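Penaeus monodon metallodensovirus major capsid protein (Penaeus monodon metallodensovirus, PDB 6WH7) forms the icosahedral capsid of a shrimp densovirus, with sixty copies of the chain building the shell that probably encloses the viral genome. Local coordinates at residues A[198-201]-A[202-205]; A[321-324]-A[325-328]; A[87-90]-A[91-95]. All blocks are in the same frame, centred on the assembly; numbering follows the deposited sequence.

Contact 1: residues A[198-201]-A[202-205]; sequences AIIP and STIF
Ile200 and Thr203 meet through a doubled polar link. The carbonyl oxygen Ile200 O accepts the amide Thr203 N at 3.0 Å and the hydroxyl Thr203 OG1 at 2.5 Å. The hydroxyl lies in the carbonyl plane, on a lone pair. A chi1 of 60° sets OG1 of Thr203 between its backbone N and carbonyl carbon and turns it back to this oxygen. The next carbonyl, Pro201 O, receives two weak bonds, from Ile204 N at 3.4 Å and from Phe205 N at 3.3 Å. These bonds hold a short, weakly bonded helical turn about 201-204. The turn leads into strand 207-211 of the capsid jelly roll.

Apolar contacts lie around the turn. Ile199 CG2 touches Ile204 CG2 at 3.5 Å, and the two side chains cross at about a right angle. Pro201 CB lies 3.8 Å from Phe205 CE2. Ile204 CG1 lies above one face of the Phe205 ring, offset toward its rim. Phe205 also stacks on Tyr272. Other subunits cover the turn: Ser202 O accepts a hydrogen bond from Arg67 of a second subunit, and Ile204 packs on Leu318 of a third.

Contact 2: residues A[321-324]-A[325-328]; sequences ANDS and LWIQ
The Trp326 indole carries Asp323 O over one face. Ile327 CD1 lies above the same face, offset toward the rim. The Asp323 side chain runs beside the indole and points the same way, with its carboxylate turned 88° from the ring plane. Asp323 OD1 comes within 3.4 Å of Trp326 NE1. The main partner of this carboxylate is elsewhere: OD2 forms a salt bridge with Lys117. Trp326 also makes an edge-to-face pair with Trp229.

Backbone bonds wind the chain into one short turn. Leu325 N bonds to Asn322 O at 2.9 Å. Ile327 N bonds to Asp323 O at 2.5 Å. Ile327 CB and CG1 pack against this same oxygen, and CG1 lies 3.9 Å from Asp323 CB. Ser324 OG reaches back to Ala321 O at 3.0 Å, in the carbonyl plane. The Gln328 chain is bent at chi2 (-60°). This brings NE2 back to Ser324 O, 2.8 Å away, in a weak bond.

The turn is helix 323-326, and it passes straight into strand 327-328. That strand runs parallel to strand 229-230. Leu325 and Gln328 touch strand 257-262, and Trp326 and Ile327 rest on Ala118 of strand 118-135. On another side, Asn322 packs on Gln165 of a neighbouring subunit.

Contact 3: residues A[87-90]-A[91-95]; sequences VMRF and YCEYN
Phe90 points its ring edge into the face of Tyr91. The pair is T-shaped, with centroids 4.9 Å apart and planes at 86°. Phe90 CD2 stands over the centre of the tyrosine ring, 3.6 Å from Tyr91 CE2. CG of Phe90 is anti to the backbone N (chi1 179°), which swings the ring over that of Tyr91. Val87 O and Met88 O lie at the edge of the Tyr91 ring, with Val87 O 3.4 Å from Tyr91 CD2. The phenol oxygen is held by Trp85 O.

A salt bridge joins Arg89 and Glu93, one helical turn apart. The side chains lie alongside each other and point the same way. Arg89 NH1 is 2.6 Å from Glu93 OE2, which sits at the guanidinium edge. The two planes are turned 59° from each other. The other carboxylate oxygen, Glu93 OE1, has its own partner in a hydrogen bond with Tyr234 OH. Asn95 OD1 closes in on the aliphatic part of Arg89, 3.6 Å from CG.

Met88 O accepts Tyr91 N at 3.2 Å and, more weakly, Cys92 N at 3.4 Å. Cys92 SG also lies against this carbonyl.

Met88, Phe90 and Tyr91 pack on strand 287-302, and Met88 and Tyr91 also on strand 118-135. A short helix that follows strand 79-83 and lies on the jelly-roll barrel in this manner is consistent with helix alpha-A, which lies between strands C and D in parvovirus capsid proteins.

In the fold
Along the chain the order is contact 3, contact 1, contact 2. The centre of contact 3 is about 8 Å from the chain centre; in sequence it falls after strand 79-83 and before 118-135. Contacts 1 and 2 lie on opposite sides of the chain centre, with their own centres about 44 Å apart. Contact 1 precedes strand 207-211, an outer strand of the five-stranded sheet that includes 79-83. Contact 2 comes after strand 287-302 and helix 312-318. None touch within one chain. Thr203 of contact 1 packs on Tyr94 of contact 3 in a neighbouring subunit. Contacts 1 and 2 border other subunits broadly; contact 3 packs mainly within its own and meets others through Tyr94.

Contact 1: residues A[198-201]-A[202-205]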
loop_
_atom_site.group_PDB
_atom_site.type_symbol
_atom_site.label_atom_id
_atom_site.label_comp_id
_atom_site.label_asym_id
_atom_site.label_seq_id
_atom_site.Cartn_x
_atom_site.Cartn_y
_atom_site.Cartn_z
ATOM N N ALA A 198 96.768 -39.328 31.889
ATOM C CA ALA A 198 96.761 -38.908 30.498
ATOM C C ALA A 198 95.323 -38.578 30.134
ATOM O O ALA A 198 94.481 -39.473 30.027
ATOM C CB ALA A 198 97.329 -39.994 29.592
ATOM N N ILE A 199 95.045 -37.290 29.949
ATOM C CA ILE A 199 93.698 -36.850 29.629
ATOM C C ILE A 199 93.349 -37.286 28.214
ATOM O O ILE A 199 94.177 -37.209 27.300
ATOM C CB ILE A 199 93.596 -35.321 29.763
ATOM C CG1 ILE A 199 94.131 -34.827 31.108
ATOM C CG2 ILE A 199 92.177 -34.873 29.583
ATOM C CD1 ILE A 199 93.372 -35.292 32.297
ATOM N N ILE A 200 92.121 -37.753 28.021
ATOM C CA ILE A 200 91.547 -37.918 26.694
ATOM C C ILE A 200 90.893 -36.590 26.312
ATOM O O ILE A 200 89.975 -36.149 27.018
ATOM C CB ILE A 200 90.527 -39.061 26.648
ATOM C CG1 ILE A 200 91.189 -40.387 27.008
ATOM C CG2 ILE A 200 89.901 -39.154 25.284
ATOM C CD1 ILE A 200 92.274 -40.788 26.069
ATOM N N PRO A 201 91.329 -35.937 25.236
ATOM C CA PRO A 201 90.879 -34.559 24.990
ATOM C C PRO A 201 89.376 -34.412 24.872
ATOM O O PRO A 201 88.807 -33.465 25.421
ATOM C CB PRO A 201 91.589 -34.207 23.680
ATOM C CG PRO A 201 92.787 -35.064 23.675
ATOM C CD PRO A 201 92.350 -36.356 24.270
ATOM N N SER A 202 88.717 -35.332 24.175
ATOM C CA SER A 202 87.277 -35.244 23.977
ATOM C C SER A 202 86.496 -35.247 25.283
ATOM O O SER A 202 85.374 -34.740 25.320
ATOM C CB SER A 202 86.816 -36.403 23.101
ATOM O OG SER A 202 85.409 -36.414 22.970
ATOM N N THR A 203 87.053 -35.811 26.350
ATOM C CA THR A 203 86.282 -35.980 27.573
ATOM C C THR A 203 86.195 -34.702 28.391
ATOM O O THR A 203 85.196 -34.482 29.078
ATOM C CB THR A 203 86.882 -37.099 28.417
ATOM O OG1 THR A 203 88.233 -36.772 28.748
ATOM C CG2 THR A 203 86.865 -38.398 27.643
ATOM N N ILE A 204 87.234 -33.874 28.367
ATOM C CA ILE A 204 87.207 -32.633 29.128
ATOM C C ILE A 204 86.520 -31.511 28.359
ATOM O O ILE A 204 85.835 -30.673 28.952
ATOM C CB ILE A 204 88.631 -32.255 29.551
ATOM C CG1 ILE A 204 89.530 -32.092 28.332
ATOM C CG2 ILE A 204 89.171 -33.319 30.454
ATOM C CD1 ILE A 204 90.877 -31.521 28.657
ATOM N N PHE A 205 86.684 -31.469 27.043
ATOM C CA PHE A 205 86.245 -30.317 26.270
ATOM C C PHE A 205 84.728 -30.269 26.168
ATOM O O PHE A 205 84.064 -31.295 26.022
ATOM C CB PHE A 205 86.883 -30.349 24.888
ATOM C CG PHE A 205 88.364 -30.148 24.915
ATOM C CD1 PHE A 205 88.944 -29.387 25.898
ATOM C CD2 PHE A 205 89.182 -30.779 24.006
ATOM C CE1 PHE A 205 90.301 -29.215 25.939
ATOM C CE2 PHE A 205 90.539 -30.618 24.050
ATOM C CZ PHE A 205 91.099 -29.833 25.015
#

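Contact 2: residues A[321-324]-A[325-328]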
loop_
_atom_site.group_PDB
_atom_site.type_symbol
_atom_site.label_atom_id
_atom_site.label_comp_id
_atom_site.label_asym_id
_atom_site.label_seq_id
_atom_site.Cartn_x
_atom_site.Cartn_y
_atom_site.Cartn_z
ATOM N N ALA A 321 98.065 13.400 14.029
ATOM C CA ALA A 321 98.539 12.790 15.257
ATOM C C ALA A 321 97.444 12.020 15.969
ATOM O O ALA A 321 97.753 11.138 16.775
ATOM C CB ALA A 321 99.118 13.845 16.190
ATOM N N ASN A 322 96.184 12.306 15.676
ATOM C CA ASN A 322 95.085 11.597 16.309
ATOM C C ASN A 322 94.773 10.287 15.621
ATOM O O ASN A 322 93.764 9.659 15.947
ATOM C CB ASN A 322 93.836 12.476 16.385
ATOM C CG ASN A 322 93.282 12.831 15.036
ATOM O OD1 ASN A 322 93.914 12.611 14.016
ATOM N ND2 ASN A 322 92.097 13.417 15.027
ATOM N N ASP A 323 95.582 9.887 14.639
ATOM C CA ASP A 323 95.568 8.498 14.203
ATOM C C ASP A 323 95.748 7.560 15.379
ATOM O O ASP A 323 95.183 6.464 15.392
ATOM C CB ASP A 323 96.664 8.248 13.174
ATOM C CG ASP A 323 96.368 8.886 11.849
ATOM O OD1 ASP A 323 95.212 9.292 11.623
ATOM O OD2 ASP A 323 97.292 8.972 11.022
ATOM N N SER A 324 96.513 7.977 16.385
ATOM C CA SER A 324 96.671 7.187 17.595
ATOM C C SER A 324 95.352 6.928 18.297
ATOM O O SER A 324 95.296 6.067 19.176
ATOM C CB SER A 324 97.623 7.889 18.550
ATOM O OG SER A 324 97.086 9.129 18.963
ATOM N N LEU A 325 94.297 7.649 17.938
ATOM C CA LEU A 325 92.987 7.391 18.514
ATOM C C LEU A 325 92.301 6.205 17.858
ATOM O O LEU A 325 91.619 5.438 18.535
ATOM C CB LEU A 325 92.118 8.638 18.404
ATOM C CG LEU A 325 92.089 9.612 19.578
ATOM C CD1 LEU A 325 93.461 10.056 19.926
ATOM C CD2 LEU A 325 91.263 10.814 19.198
ATOM N N TRP A 326 92.357 6.093 16.538
ATOM C CA TRP A 326 91.755 4.950 15.878
ATOM C C TRP A 326 92.731 3.944 15.269
ATOM O O TRP A 326 92.284 2.883 14.832
ATOM C CB TRP A 326 90.760 5.457 14.829
ATOM C CG TRP A 326 91.367 6.298 13.798
ATOM C CD1 TRP A 326 91.808 7.567 13.935
ATOM C CD2 TRP A 326 91.524 5.961 12.428
ATOM N NE1 TRP A 326 92.286 8.030 12.742
ATOM C CE2 TRP A 326 92.115 7.059 11.796
ATOM C CE3 TRP A 326 91.231 4.827 11.673
ATOM C CZ2 TRP A 326 92.424 7.057 10.452
ATOM C CZ3 TRP A 326 91.537 4.826 10.350
ATOM C CH2 TRP A 326 92.130 5.930 9.746
ATOM N N ILE A 327 94.038 4.208 15.248
ATOM C CA ILE A 327 95.010 3.306 14.626
ATOM C C ILE A 327 95.864 2.682 15.715
ATOM O O ILE A 327 96.437 3.397 16.543
ATOM C CB ILE A 327 95.918 4.018 13.612
ATOM C CG1 ILE A 327 95.108 4.686 12.527
ATOM C CG2 ILE A 327 96.800 3.009 12.926
ATOM C CD1 ILE A 327 94.398 3.714 11.760
ATOM N N GLN A 328 95.983 1.359 15.694
ATOM C CA GLN A 328 96.648 0.653 16.776
ATOM C C GLN A 328 97.570 -0.412 16.212
ATOM O O GLN A 328 97.393 -0.878 15.087
ATOM C CB GLN A 328 95.624 0.022 17.718
ATOM C CG GLN A 328 94.702 1.046 18.336
ATOM C CD GLN A 328 95.448 2.060 19.142
ATOM O OE1 GLN A 328 96.275 1.710 19.965
ATOM N NE2 GLN A 328 95.206 3.329 18.870
#

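Contact 3: residues A[87-90]-A[91-95]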
loop_
_atom_site.group_PDB
_atom_site.type_symbol
_atom_site.label_atom_id
_atom_site.label_comp_id
_atom_site.label_asym_id
_atom_site.label_seq_id
_atom_site.Cartn_x
_atom_site.Cartn_y
_atom_site.Cartn_z
ATOM N N VAL A 87 95.239 -17.458 15.375
ATOM C CA VAL A 87 96.424 -16.759 14.908
ATOM C C VAL A 87 96.085 -16.071 13.594
ATOM O O VAL A 87 95.477 -16.680 12.710
ATOM C CB VAL A 87 97.597 -17.735 14.738
ATOM C CG1 VAL A 87 98.836 -17.014 14.284
ATOM C CG2 VAL A 87 97.836 -18.479 16.020
ATOM N N MET A 88 96.460 -14.797 13.472
ATOM C CA MET A 88 96.256 -14.081 12.216
ATOM C C MET A 88 96.972 -14.771 11.069
ATOM O O MET A 88 96.437 -14.874 9.964
ATOM C CB MET A 88 96.741 -12.639 12.345
ATOM C CG MET A 88 95.885 -11.743 13.192
ATOM S SD MET A 88 94.274 -11.438 12.473
ATOM C CE MET A 88 94.747 -10.474 11.048
ATOM N N ARG A 89 98.183 -15.257 11.320
ATOM C CA ARG A 89 98.987 -15.894 10.287
ATOM C C ARG A 89 98.309 -17.115 9.694
ATOM O O ARG A 89 98.643 -17.525 8.580
ATOM C CB ARG A 89 100.329 -16.274 10.889
ATOM C CG ARG A 89 101.320 -16.798 9.924
ATOM C CD ARG A 89 102.556 -17.180 10.654
ATOM N NE ARG A 89 103.199 -16.031 11.273
ATOM C CZ ARG A 89 104.100 -15.279 10.661
ATOM N NH1 ARG A 89 104.470 -15.572 9.425
ATOM N NH2 ARG A 89 104.644 -14.249 11.284
ATOM N N PHE A 90 97.352 -17.691 10.410
ATOM C CA PHE A 90 96.667 -18.888 9.948
ATOM C C PHE A 90 95.794 -18.592 8.739
ATOM O O PHE A 90 95.742 -19.382 7.794
ATOM C CB PHE A 90 95.855 -19.448 11.113
ATOM C CG PHE A 90 95.062 -20.675 10.797
ATOM C CD1 PHE A 90 95.677 -21.901 10.685
ATOM C CD2 PHE A 90 93.689 -20.616 10.706
ATOM C CE1 PHE A 90 94.945 -23.025 10.429
ATOM C CE2 PHE A 90 92.959 -21.736 10.456
ATOM C CZ PHE A 90 93.585 -22.942 10.317
ATOM N N TYR A 91 95.079 -17.474 8.766
ATOM C CA TYR A 91 94.103 -17.149 7.739
ATOM C C TYR A 91 94.687 -16.449 6.520
ATOM O O TYR A 91 94.344 -16.786 5.385
ATOM C CB TYR A 91 93.018 -16.287 8.357
ATOM C CG TYR A 91 92.292 -16.999 9.443
ATOM C CD1 TYR A 91 91.192 -17.777 9.162
ATOM C CD2 TYR A 91 92.723 -16.920 10.750
ATOM C CE1 TYR A 91 90.530 -18.434 10.149
ATOM C CE2 TYR A 91 92.066 -17.573 11.741
ATOM C CZ TYR A 91 90.966 -18.329 11.437
ATOM O OH TYR A 91 90.294 -18.994 12.426
ATOM N N CYS A 92 95.527 -15.450 6.734
ATOM C CA CYS A 92 95.985 -14.578 5.664
ATOM C C CYS A 92 97.361 -14.939 5.137
ATOM O O CYS A 92 97.896 -14.221 4.292
ATOM C CB CYS A 92 95.941 -13.121 6.126
ATOM S SG CYS A 92 96.585 -12.836 7.748
ATOM N N GLU A 93 97.941 -16.028 5.610
ATOM C CA GLU A 93 99.267 -16.445 5.200
ATOM C C GLU A 93 99.251 -17.948 5.006
ATOM O O GLU A 93 98.759 -18.678 5.868
ATOM C CB GLU A 93 100.289 -16.017 6.247
ATOM C CG GLU A 93 101.681 -16.446 6.006
ATOM C CD GLU A 93 102.628 -15.742 6.931
ATOM O OE1 GLU A 93 102.156 -14.863 7.677
ATOM O OE2 GLU A 93 103.832 -16.067 6.933
ATOM N N TYR A 94 99.767 -18.412 3.877
ATOM C CA TYR A 94 99.548 -19.789 3.457
ATOM C C TYR A 94 100.808 -20.570 3.788
ATOM O O TYR A 94 101.769 -20.570 3.022
ATOM C CB TYR A 94 99.233 -19.817 1.966
ATOM C CG TYR A 94 98.801 -21.140 1.396
ATOM C CD1 TYR A 94 97.523 -21.616 1.617
ATOM C CD2 TYR A 94 99.642 -21.882 0.588
ATOM C CE1 TYR A 94 97.107 -22.801 1.088
ATOM C CE2 TYR A 94 99.231 -23.075 0.051
ATOM C CZ TYR A 94 97.960 -23.528 0.307
ATOM O OH TYR A 94 97.530 -24.717 -0.219
ATOM N N ASN A 95 100.771 -21.307 4.886
ATOM C CA ASN A 95 101.922 -22.065 5.354
ATOM C C ASN A 95 101.570 -23.530 5.175
ATOM O O ASN A 95 100.876 -24.117 6.005
ATOM C CB ASN A 95 102.232 -21.741 6.808
ATOM C CG ASN A 95 102.700 -20.323 7.005
ATOM O OD1 ASN A 95 102.141 -19.582 7.804
ATOM N ND2 ASN A 95 103.759 -19.950 6.310
#